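Local coordinates for protein paenibacillus xanthan lyase (Paenibacillus, PDB 6F2P) that cleaves the polysaccharide xanthan as a lyase (EC 4.2.2.12), probably by the eliminative mechanism of polysaccharide lyase family 8, at residues Leu140-Leu145 and Leu184-Ala189; Ile500-Thr503 and Ala507-Thr510. All blocks are in the same frame, centred on the assembly; numbering follows the deposited sequence.

Contact 1: residues Leu140-Leu145 and Leu184-Ala189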
loop_
_atom_site.group_PDB
_atom_site.type_symbol
_atom_site.label_atom_id
_atom_site.label_comp_id
_atom_site.label_asym_id
_atom_site.label_seq_id
_atom_site.Cartn_x
_atom_site.Cartn_y
_atom_site.Cartn_z
ATOM N N LEU A 140 -30.653 32.816 -8.015
ATOM C CA LEU A 140 -31.914 32.642 -8.719
ATOM C C LEU A 140 -32.745 33.924 -8.753
ATOM O O LEU A 140 -33.375 34.235 -9.759
ATOM C CB LEU A 140 -32.729 31.529 -8.057
ATOM C CG LEU A 140 -32.098 30.141 -8.030
ATOM C CD1 LEU A 140 -32.945 29.191 -7.209
ATOM C CD2 LEU A 140 -31.911 29.606 -9.447
ATOM N N MET A 141 -32.740 34.663 -7.649
ATOM C CA MET A 141 -33.687 35.748 -7.445
ATOM C C MET A 141 -33.098 37.125 -7.759
ATOM O O MET A 141 -33.761 38.156 -7.577
ATOM C CB MET A 141 -34.172 35.724 -5.997
ATOM C CG MET A 141 -34.857 34.433 -5.582
ATOM S SD MET A 141 -36.453 34.198 -6.385
ATOM C CE MET A 141 -37.301 35.683 -5.831
ATOM N N TYR A 142 -31.858 37.126 -8.238
ATOM C CA TYR A 142 -31.066 38.337 -8.448
ATOM C C TYR A 142 -31.809 39.507 -9.108
ATOM O O TYR A 142 -31.843 40.621 -8.579
ATOM C CB TYR A 142 -29.834 37.980 -9.277
ATOM C CG TYR A 142 -28.696 38.956 -9.139
ATOM C CD1 TYR A 142 -27.824 38.879 -8.064
ATOM C CD2 TYR A 142 -28.481 39.945 -10.090
ATOM C CE1 TYR A 142 -26.766 39.769 -7.932
ATOM C CE2 TYR A 142 -27.425 40.841 -9.967
ATOM C CZ TYR A 142 -26.574 40.749 -8.885
ATOM O OH TYR A 142 -25.523 41.635 -8.759
ATOM N N THR A 143 -32.400 39.242 -10.267
ATOM C CA THR A 143 -33.095 40.268 -11.033
ATOM C C THR A 143 -34.364 40.792 -10.344
ATOM O O THR A 143 -34.916 41.825 -10.741
ATOM C CB THR A 143 -33.478 39.731 -12.413
ATOM O OG1 THR A 143 -34.316 38.582 -12.252
ATOM C CG2 THR A 143 -32.240 39.329 -13.177
ATOM N N GLU A 144 -34.824 40.078 -9.322
ATOM C CA GLU A 144 -36.024 40.469 -8.603
ATOM C C GLU A 144 -35.677 41.193 -7.317
ATOM O O GLU A 144 -36.564 41.538 -6.536
ATOM C CB GLU A 144 -36.867 39.238 -8.278
ATOM C CG GLU A 144 -37.201 38.394 -9.495
ATOM C CD GLU A 144 -38.241 39.044 -10.379
ATOM O OE1 GLU A 144 -38.944 39.969 -9.907
ATOM O OE2 GLU A 144 -38.359 38.627 -11.550
ATOM N N LEU A 145 -34.385 41.415 -7.095
ATOM C CA LEU A 145 -33.911 42.020 -5.854
ATOM C C LEU A 145 -33.400 43.439 -6.068
ATOM O O LEU A 145 -32.949 43.781 -7.151
ATOM C CB LEU A 145 -32.799 41.164 -5.254
ATOM C CG LEU A 145 -33.175 39.736 -4.853
ATOM C CD1 LEU A 145 -31.923 38.963 -4.467
ATOM C CD2 LEU A 145 -34.151 39.746 -3.694
ATOM N N LEU A 184 -21.705 37.233 -7.076
ATOM C CA LEU A 184 -22.971 37.898 -6.828
ATOM C C LEU A 184 -22.771 39.353 -6.418
ATOM O O LEU A 184 -23.561 40.222 -6.798
ATOM C CB LEU A 184 -23.762 37.158 -5.750
ATOM C CG LEU A 184 -24.201 35.744 -6.115
ATOM C CD1 LEU A 184 -24.938 35.122 -4.950
ATOM C CD2 LEU A 184 -25.057 35.740 -7.374
ATOM N N ASN A 185 -21.713 39.614 -5.648
ATOM C CA ASN A 185 -21.454 40.961 -5.153
ATOM C C ASN A 185 -20.526 41.764 -6.060
ATOM O O ASN A 185 -20.115 42.876 -5.718
ATOM C CB ASN A 185 -20.876 40.923 -3.743
ATOM C CG ASN A 185 -21.012 42.250 -3.031
ATOM O OD1 ASN A 185 -22.017 42.940 -3.191
ATOM N ND2 ASN A 185 -19.989 42.631 -2.269
ATOM N N LYS A 186 -20.200 41.189 -7.215
ATOM C CA LYS A 186 -19.337 41.839 -8.206
ATOM C C LYS A 186 -18.022 42.340 -7.595
ATOM O O LYS A 186 -17.642 43.498 -7.749
ATOM C CB LYS A 186 -20.106 42.950 -8.938
ATOM C CG LYS A 186 -21.362 42.419 -9.619
ATOM C CD LYS A 186 -21.899 43.299 -10.740
ATOM C CE LYS A 186 -23.032 42.574 -11.463
ATOM N NZ LYS A 186 -23.524 43.224 -12.713
ATOM N N ASP A 187 -17.337 41.439 -6.903
ATOM C CA ASP A 187 -16.144 41.763 -6.140
ATOM C C ASP A 187 -14.991 40.871 -6.633
ATOM O O ASP A 187 -14.770 39.778 -6.102
ATOM C CB ASP A 187 -16.444 41.497 -4.666
ATOM C CG ASP A 187 -15.312 41.907 -3.741
ATOM O OD1 ASP A 187 -14.190 42.182 -4.228
ATOM O OD2 ASP A 187 -15.545 41.932 -2.507
ATOM N N SER A 188 -14.267 41.329 -7.653
ATOM C CA SER A 188 -13.172 40.544 -8.250
ATOM C C SER A 188 -12.185 39.980 -7.229
ATOM O O SER A 188 -11.819 38.806 -7.295
ATOM C CB SER A 188 -12.410 41.364 -9.295
ATOM O OG SER A 188 -11.893 42.556 -8.730
ATOM N N ALA A 189 -11.766 40.811 -6.281
ATOM C CA ALA A 189 -10.839 40.368 -5.246
ATOM C C ALA A 189 -11.395 39.170 -4.474
ATOM O O ALA A 189 -10.672 38.215 -4.170
ATOM C CB ALA A 189 -10.520 41.512 -4.301
#
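Tyr142 brings the CE1-OH side of its ring edge up to the backbone where helix 168-184 finishes, and its hydroxyl OH donates a hydrogen bond of 3.1 Å to the carbonyl O of Leu184. The acceptor is met in the carbonyl plane, with a C=O...OH angle of 156°, and lies at the ring edge, close to the ring's own plane; ring atom CE1 passes 3.4 Å from the same Leu184 O. The reach follows from the first torsion of Tyr142, which sets CG opposite the backbone N (chi1 -158°) and carries the ring toward Leu184, whose CA is 8.3 Å from Tyr142 CA. Further back along the same edge, Tyr142 CD1 meets Leu184 CD2 at 4.2 Å, an apolar contact. Lys186 runs out extended and slants past the phenol, its CE 3.8 Å from Tyr142 OH, while its NZ continues to a salt bridge with Asp7 on helix 4-18. Arg10 of the same helix makes a cation-pi contact with the tyrosine ring, and Ile150 of helix 147-160 also packs on Tyr142. Lys186, with positive phi, is the C' residue of a Schellman motif, with Lys186 N bonded to Ile183 O and Asp187 N to Gly182 O. The tyrosine thus joins the 3-10 turn following helix 123-141 to a Schellman-capped helix end within the N-terminal alpha-helical domain of this lyase family.

Contact 2: residues Ile500-Thr503 and Ala507-Thr510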
loop_
_atom_site.group_PDB
_atom_site.type_symbol
_atom_site.label_atom_id
_atom_site.label_comp_id
_atom_site.label_asym_id
_atom_site.label_seq_id
_atom_site.Cartn_x
_atom_site.Cartn_y
_atom_site.Cartn_z
ATOM N N ILE A 500 -3.822 -19.049 11.944
ATOM C CA ILE A 500 -5.000 -18.573 12.652
ATOM C C ILE A 500 -4.948 -19.012 14.105
ATOM O O ILE A 500 -5.095 -20.192 14.402
ATOM C CB ILE A 500 -6.302 -19.093 12.020
ATOM C CG1 ILE A 500 -6.346 -18.754 10.530
ATOM C CG2 ILE A 500 -7.502 -18.486 12.729
ATOM C CD1 ILE A 500 -7.525 -19.347 9.802
ATOM N N ALA A 501 -4.736 -18.050 14.998
ATOM C CA ALA A 501 -4.528 -18.332 16.413
ATOM C C ALA A 501 -5.282 -17.361 17.337
ATOM O O ALA A 501 -5.343 -16.150 17.093
ATOM C CB ALA A 501 -3.039 -18.324 16.729
ATOM N N SER A 502 -5.849 -17.903 18.407
ATOM C CA SER A 502 -6.598 -17.096 19.353
ATOM C C SER A 502 -6.588 -17.730 20.737
ATOM O O SER A 502 -6.525 -18.952 20.868
ATOM C CB SER A 502 -8.040 -16.917 18.869
ATOM O OG SER A 502 -8.859 -16.424 19.910
ATOM N N THR A 503 -6.644 -16.893 21.766
ATOM C CA THR A 503 -6.826 -17.369 23.128
ATOM C C THR A 503 -8.023 -16.676 23.765
ATOM O O THR A 503 -8.069 -16.505 24.981
ATOM C CB THR A 503 -5.585 -17.113 23.992
ATOM O OG1 THR A 503 -5.137 -15.765 23.801
ATOM C CG2 THR A 503 -4.471 -18.071 23.619
ATOM N N ALA A 507 -15.356 -19.392 19.598
ATOM C CA ALA A 507 -15.287 -20.036 18.290
ATOM C C ALA A 507 -14.884 -19.036 17.205
ATOM O O ALA A 507 -15.473 -17.959 17.080
ATOM C CB ALA A 507 -16.617 -20.672 17.948
ATOM N N THR A 508 -13.874 -19.401 16.428
ATOM C CA THR A 508 -13.325 -18.513 15.418
ATOM C C THR A 508 -13.847 -18.896 14.028
ATOM O O THR A 508 -13.929 -20.075 13.684
ATOM C CB THR A 508 -11.789 -18.532 15.479
ATOM O OG1 THR A 508 -11.376 -18.149 16.798
ATOM C CG2 THR A 508 -11.175 -17.572 14.464
ATOM N N GLU A 509 -14.222 -17.897 13.236
ATOM C CA GLU A 509 -14.864 -18.160 11.952
ATOM C C GLU A 509 -14.207 -17.410 10.800
ATOM O O GLU A 509 -13.664 -16.317 10.978
ATOM C CB GLU A 509 -16.343 -17.774 12.009
ATOM C CG GLU A 509 -17.145 -18.492 13.074
ATOM C CD GLU A 509 -18.594 -18.046 13.123
ATOM O OE1 GLU A 509 -19.437 -18.822 13.629
ATOM O OE2 GLU A 509 -18.895 -16.926 12.658
ATOM N N THR A 510 -14.260 -18.007 9.615
ATOM C CA THR A 510 -13.856 -17.321 8.393
ATOM C C THR A 510 -15.015 -17.364 7.410
ATOM O O THR A 510 -15.495 -18.445 7.061
ATOM C CB THR A 510 -12.617 -17.966 7.760
ATOM O OG1 THR A 510 -11.457 -17.611 8.528
ATOM C CG2 THR A 510 -12.443 -17.497 6.307
#
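Ile500 and Ser502 face Thr508 and Thr510 across two layers of the super-sandwich domain of polysaccharide lyase family 8. Strand 493-501 belongs to a nine-stranded antiparallel sheet and strand 508-516 to a five-stranded one, so the chain changes sheets through the short connection between the segments. Their touching parts run in nearly opposite directions, 152° apart, yet no hydrogen bond links them; Ser502 CA and Thr508 CA are 7.9 Å apart, and the contact is made by side chains.

The apolar part is a methyl-to-methyl meeting, Ile500 CG2 to Thr508 CG2 at 4.2 Å. Both branches lie opposite their own backbone N, and the two side chains slide past each other in opposite directions. The longer arm of Ile500 reaches further along the other strand, where CD1 comes within 4.5 Å of Thr510 OG1. Tyr615 on strand 613-621 touches both Ile500 and Thr510, and Leu441 packs on Ser502 and Thr508.

The polar groups, although buried, find their partners beyond this pair of segments. Thr510 OG1 is hydrogen-bonded to both Thr439 OG1 and His606 NE2. Backbone bonds hold each segment within its own layer: Ile500 pairs with Gly613 and Ala501 with Thr481, while Thr508 pairs with His606.

At the turn end, Ser502 meets the threonine through carbon. Its OG is swung opposite the backbone N (chi1 166°) and hydrogen-bonds to Asp504 OD2, while its CB lies 4.1 Å from Thr508 OG1, a hydroxyl that has a weak hydrogen bond to Ile506 O.

Overall arrangement
Contact 1 lies in the N-terminal alpha-helical domain and contact 2 in the super-sandwich domain, later in the chain. Their centres are 64 Å apart and their nearest atoms about 52 Å, so neither touches the other. Contact 1 lies towards one end of the elongated molecule, 47 Å from the centre of the chain and partly buried; contact 2 is 26 Å from that centre and buried. In family 8 lyases the substrate cleft probably runs between these two domains; neither contact can be assigned to it. A bound methylpentanediol, probably from the crystallisation liquor, lies about 3 Å from the Tyr142 side chain, and one about 5 Å from that of Ser502. Neither contact contains a calcium ligand.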